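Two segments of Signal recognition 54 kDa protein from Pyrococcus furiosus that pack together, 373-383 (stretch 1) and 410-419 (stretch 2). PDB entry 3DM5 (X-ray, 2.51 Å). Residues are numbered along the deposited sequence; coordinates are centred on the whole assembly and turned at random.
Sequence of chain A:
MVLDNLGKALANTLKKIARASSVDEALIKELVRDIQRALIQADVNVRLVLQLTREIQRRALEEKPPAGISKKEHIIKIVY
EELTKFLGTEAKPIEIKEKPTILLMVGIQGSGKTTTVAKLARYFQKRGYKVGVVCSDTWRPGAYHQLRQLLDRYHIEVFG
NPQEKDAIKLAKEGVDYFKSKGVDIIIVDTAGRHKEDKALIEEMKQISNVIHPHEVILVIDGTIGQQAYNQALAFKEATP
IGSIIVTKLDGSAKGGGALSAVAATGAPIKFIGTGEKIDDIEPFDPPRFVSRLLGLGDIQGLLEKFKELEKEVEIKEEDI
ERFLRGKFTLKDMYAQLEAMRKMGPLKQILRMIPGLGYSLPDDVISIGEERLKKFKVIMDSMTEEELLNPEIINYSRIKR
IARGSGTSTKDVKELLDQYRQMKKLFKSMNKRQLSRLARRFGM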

# COMPACT_ATOMS: atom_id res chain seq x y z
N LYS A 373 -13.76 -34.66 18.33
CA LYS A 373 -12.57 -34.73 17.49
C LYS A 373 -12.72 -35.91 16.53
O LYS A 373 -12.27 -35.86 15.39
CB LYS A 373 -11.33 -34.91 18.35
CG LYS A 373 -10.06 -34.33 17.74
CD LYS A 373 -8.88 -34.42 18.72
CE LYS A 373 -9.26 -33.95 20.13
NZ LYS A 373 -9.69 -32.52 20.16
N LYS A 374 -13.35 -36.97 17.01
CA LYS A 374 -13.64 -38.13 16.18
C LYS A 374 -14.74 -37.81 15.18
O LYS A 374 -14.67 -38.21 14.01
CB LYS A 374 -14.06 -39.31 17.07
CG LYS A 374 -14.52 -40.54 16.32
CD LYS A 374 -14.68 -41.73 17.25
CE LYS A 374 -13.32 -42.24 17.73
NZ LYS A 374 -12.58 -42.97 16.66
N PHE A 375 -15.75 -37.09 15.65
CA PHE A 375 -16.88 -36.69 14.82
C PHE A 375 -16.44 -35.87 13.61
O PHE A 375 -16.91 -36.08 12.49
CB PHE A 375 -17.89 -35.90 15.65
CG PHE A 375 -18.90 -36.76 16.35
CD1 PHE A 375 -18.69 -38.12 16.50
CD2 PHE A 375 -20.06 -36.20 16.88
CE1 PHE A 375 -19.62 -38.92 17.15
CE2 PHE A 375 -21.00 -36.99 17.53
CZ PHE A 375 -20.78 -38.35 17.66
N LYS A 376 -15.53 -34.93 13.85
CA LYS A 376 -15.00 -34.12 12.76
C LYS A 376 -14.32 -35.02 11.75
O LYS A 376 -14.61 -34.95 10.56
CB LYS A 376 -14.02 -33.08 13.29
CG LYS A 376 -13.36 -32.27 12.19
CD LYS A 376 -12.38 -31.25 12.76
CE LYS A 376 -11.73 -30.43 11.64
NZ LYS A 376 -10.93 -31.27 10.70
N VAL A 377 -13.42 -35.87 12.23
CA VAL A 377 -12.69 -36.79 11.36
C VAL A 377 -13.63 -37.58 10.43
O VAL A 377 -13.30 -37.83 9.27
CB VAL A 377 -11.82 -37.76 12.18
CG1 VAL A 377 -11.15 -38.77 11.28
CG2 VAL A 377 -10.78 -36.99 12.96
N ILE A 378 -14.79 -37.97 10.95
CA ILE A 378 -15.74 -38.74 10.17
C ILE A 378 -16.36 -37.88 9.06
O ILE A 378 -16.43 -38.30 7.91
CB ILE A 378 -16.85 -39.35 11.05
CG1 ILE A 378 -16.27 -40.42 11.99
CG2 ILE A 378 -17.97 -39.96 10.20
CD1 ILE A 378 -17.32 -41.15 12.80
N MET A 379 -16.80 -36.68 9.42
CA MET A 379 -17.43 -35.78 8.47
C MET A 379 -16.46 -35.33 7.37
O MET A 379 -16.87 -35.06 6.25
CB MET A 379 -18.04 -34.57 9.19
CG MET A 379 -19.33 -34.90 9.91
SD MET A 379 -20.09 -33.52 10.80
CE MET A 379 -18.80 -33.16 11.99
N ASP A 380 -15.17 -35.26 7.69
CA ASP A 380 -14.14 -34.93 6.71
C ASP A 380 -13.99 -36.05 5.69
O ASP A 380 -13.20 -35.94 4.74
CB ASP A 380 -12.80 -34.70 7.39
CG ASP A 380 -12.78 -33.44 8.24
OD1 ASP A 380 -13.76 -32.68 8.20
OD2 ASP A 380 -11.76 -33.22 8.94
N SER A 381 -14.72 -37.13 5.90
CA SER A 381 -14.69 -38.23 4.96
C SER A 381 -16.03 -38.32 4.23
O SER A 381 -16.24 -39.20 3.39
CB SER A 381 -14.38 -39.54 5.67
OG SER A 381 -14.39 -40.60 4.73
N MET A 382 -16.92 -37.41 4.57
CA MET A 382 -18.19 -37.33 3.88
C MET A 382 -18.06 -36.35 2.71
O MET A 382 -17.17 -35.48 2.69
CB MET A 382 -19.31 -36.91 4.83
CG MET A 382 -19.50 -37.84 6.04
SD MET A 382 -20.96 -37.42 7.02
CE MET A 382 -21.06 -38.86 8.07
N THR A 383 -18.94 -36.50 1.73
CA THR A 383 -18.96 -35.60 0.59
C THR A 383 -19.90 -34.45 0.90
O THR A 383 -20.60 -34.46 1.92
CB THR A 383 -19.42 -36.30 -0.70
OG1 THR A 383 -20.78 -36.75 -0.57
CG2 THR A 383 -18.51 -37.48 -0.98
N LYS A 410 -19.66 -48.34 13.27
CA LYS A 410 -20.35 -48.06 14.52
C LYS A 410 -20.27 -46.56 14.79
O LYS A 410 -21.29 -45.89 14.93
CB LYS A 410 -19.75 -48.85 15.67
N ASP A 411 -19.04 -46.05 14.87
CA ASP A 411 -18.81 -44.62 15.05
C ASP A 411 -19.67 -43.78 14.10
O ASP A 411 -20.28 -42.79 14.50
CB ASP A 411 -17.33 -44.29 14.84
CG ASP A 411 -16.45 -44.81 15.96
OD1 ASP A 411 -16.74 -44.49 17.13
OD2 ASP A 411 -15.47 -45.51 15.66
N VAL A 412 -19.70 -44.18 12.83
CA VAL A 412 -20.44 -43.44 11.81
C VAL A 412 -21.93 -43.37 12.15
O VAL A 412 -22.54 -42.30 12.04
CB VAL A 412 -20.24 -44.03 10.40
CG1 VAL A 412 -21.13 -43.31 9.40
CG2 VAL A 412 -18.78 -43.92 9.99
N LYS A 413 -22.50 -44.50 12.55
CA LYS A 413 -23.92 -44.54 12.92
C LYS A 413 -24.14 -43.77 14.22
O LYS A 413 -25.22 -43.23 14.46
CB LYS A 413 -24.42 -45.99 13.02
CG LYS A 413 -24.14 -46.80 11.76
CD LYS A 413 -24.32 -48.31 11.96
CE LYS A 413 -25.66 -48.80 11.43
NZ LYS A 413 -25.66 -50.27 11.17
N GLU A 414 -23.10 -43.70 15.04
CA GLU A 414 -23.14 -42.91 16.26
C GLU A 414 -23.34 -41.44 15.91
O GLU A 414 -24.35 -40.84 16.29
CB GLU A 414 -21.85 -43.09 17.07
N LEU A 415 -22.36 -40.89 15.19
CA LEU A 415 -22.44 -39.52 14.68
C LEU A 415 -23.81 -39.23 14.06
O LEU A 415 -24.42 -38.21 14.37
CB LEU A 415 -21.34 -39.27 13.64
CG LEU A 415 -21.04 -37.83 13.21
CD1 LEU A 415 -19.82 -37.80 12.32
CD2 LEU A 415 -22.21 -37.18 12.50
N LEU A 416 -24.28 -40.12 13.19
CA LEU A 416 -25.57 -39.92 12.54
C LEU A 416 -26.69 -39.85 13.55
O LEU A 416 -27.64 -39.07 13.39
CB LEU A 416 -25.85 -41.03 11.54
CG LEU A 416 -24.88 -40.98 10.37
CD1 LEU A 416 -25.03 -42.21 9.49
CD2 LEU A 416 -25.09 -39.70 9.58
N ASP A 417 -26.60 -40.67 14.59
CA ASP A 417 -27.63 -40.69 15.62
C ASP A 417 -27.65 -39.33 16.29
O ASP A 417 -28.71 -38.71 16.41
CB ASP A 417 -27.37 -41.80 16.63
CG ASP A 417 -27.77 -43.17 16.10
OD1 ASP A 417 -28.62 -43.23 15.18
OD2 ASP A 417 -27.25 -44.18 16.61
N GLN A 418 -26.48 -38.86 16.69
CA GLN A 418 -26.34 -37.52 17.26
C GLN A 418 -27.02 -36.49 16.38
O GLN A 418 -27.74 -35.62 16.87
CB GLN A 418 -24.87 -37.16 17.42
CG GLN A 418 -24.68 -35.90 18.23
CD GLN A 418 -25.25 -36.04 19.61
OE1 GLN A 418 -24.81 -36.89 20.39
NE2 GLN A 418 -26.25 -35.22 19.93
N TYR A 419 -26.78 -36.58 15.07
CA TYR A 419 -27.38 -35.65 14.13
C TYR A 419 -28.90 -35.74 14.19
O TYR A 419 -29.58 -34.75 14.47
CB TYR A 419 -26.86 -35.90 12.71
CG TYR A 419 -27.71 -35.27 11.63
CD1 TYR A 419 -28.52 -36.05 10.83
CD2 TYR A 419 -27.72 -33.89 11.43
CE1 TYR A 419 -29.31 -35.49 9.85
CE2 TYR A 419 -28.51 -33.32 10.45
CZ TYR A 419 -29.31 -34.13 9.67
OH TYR A 419 -30.11 -33.59 8.68

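What sits at the centre of this contact? Leu-415 does, with 109 Å² of its surface covered by the other stretch, the largest share of any residue here. The helices 373-379 and 410-419 cross at 101°, nearly at right angles, so they meet over a short patch rather than along their lengths, and Leu-415 points its CA-to-CB bond toward the opposing helix within that patch. With chi1 and chi2 both t, its extended side chain carries Leu-415 CD1 to 3.5 Å from Ile-378 CG2 and 3.8 Å from Met-379 CG. Leu-415 CD1 also lies 3.4 Å from Phe-375 O, a backbone atom already used as acceptor by Met-379 N, within its own helix. A branched, wholly apolar side chain suits a buried site lined in this way.

How does Phe-375 take part when its CA-to-CB bond points sideways? Its ring comes nearer than its CB, and 82 Å² of the residue is covered. Leu-415 lies over one face of the ring: Leu-415 CG is 4.0 Å from the centroid of the Phe-375 ring and only 12° off the ring normal, a CH-pi contact, while Phe-375 CE1 approaches Leu-415 CB at 3.9 Å. Farther along stretch 2, Phe-375 CE2 reaches Gln-418 CB at 3.9 Å, so a polar residue offers an aliphatic carbon to the ring. The flat ring thus packs against residues about one turn apart on the facing helix, Leu-415 and Gln-418.

What does Ile-378 add, one turn on from Phe-375? It points toward stretch 2 and gives up 64 Å². Ile-378 CG2 meets Val-412 CG2 at 4.0 Å as well as the Leu-415 methyl, while Ile-378 CD1 extends to Asp-411 CB at 3.7 Å. The branched side chain therefore touches residues on successive turns of the partner helix. From the last residue of helix 373-379, a type I turn runs from Met-379 to Met-382 and leads to a more distant apolar contact, Met-382 CE to Leu-416 CD2 at 4.4 Å.

Does any polar interaction join the stretches? No hydrogen bond crosses between the modelled atoms, although the side chains of Lys-410 and Glu-414 are incomplete. The charged link is a long salt bridge, Lys-374 NZ to Asp-411 OD2 at 4.0 Å, between two partly exposed residues whose CA-to-CB bonds both point toward the other stretch. Lys-374 CD also passes 3.4 Å from Asp-411 OD1, so the lysine's aliphatic portion packs beside the carboxylate. Apolar packing accounts for most of the close contacts in the contact, which buries 480 Å² counting both sides.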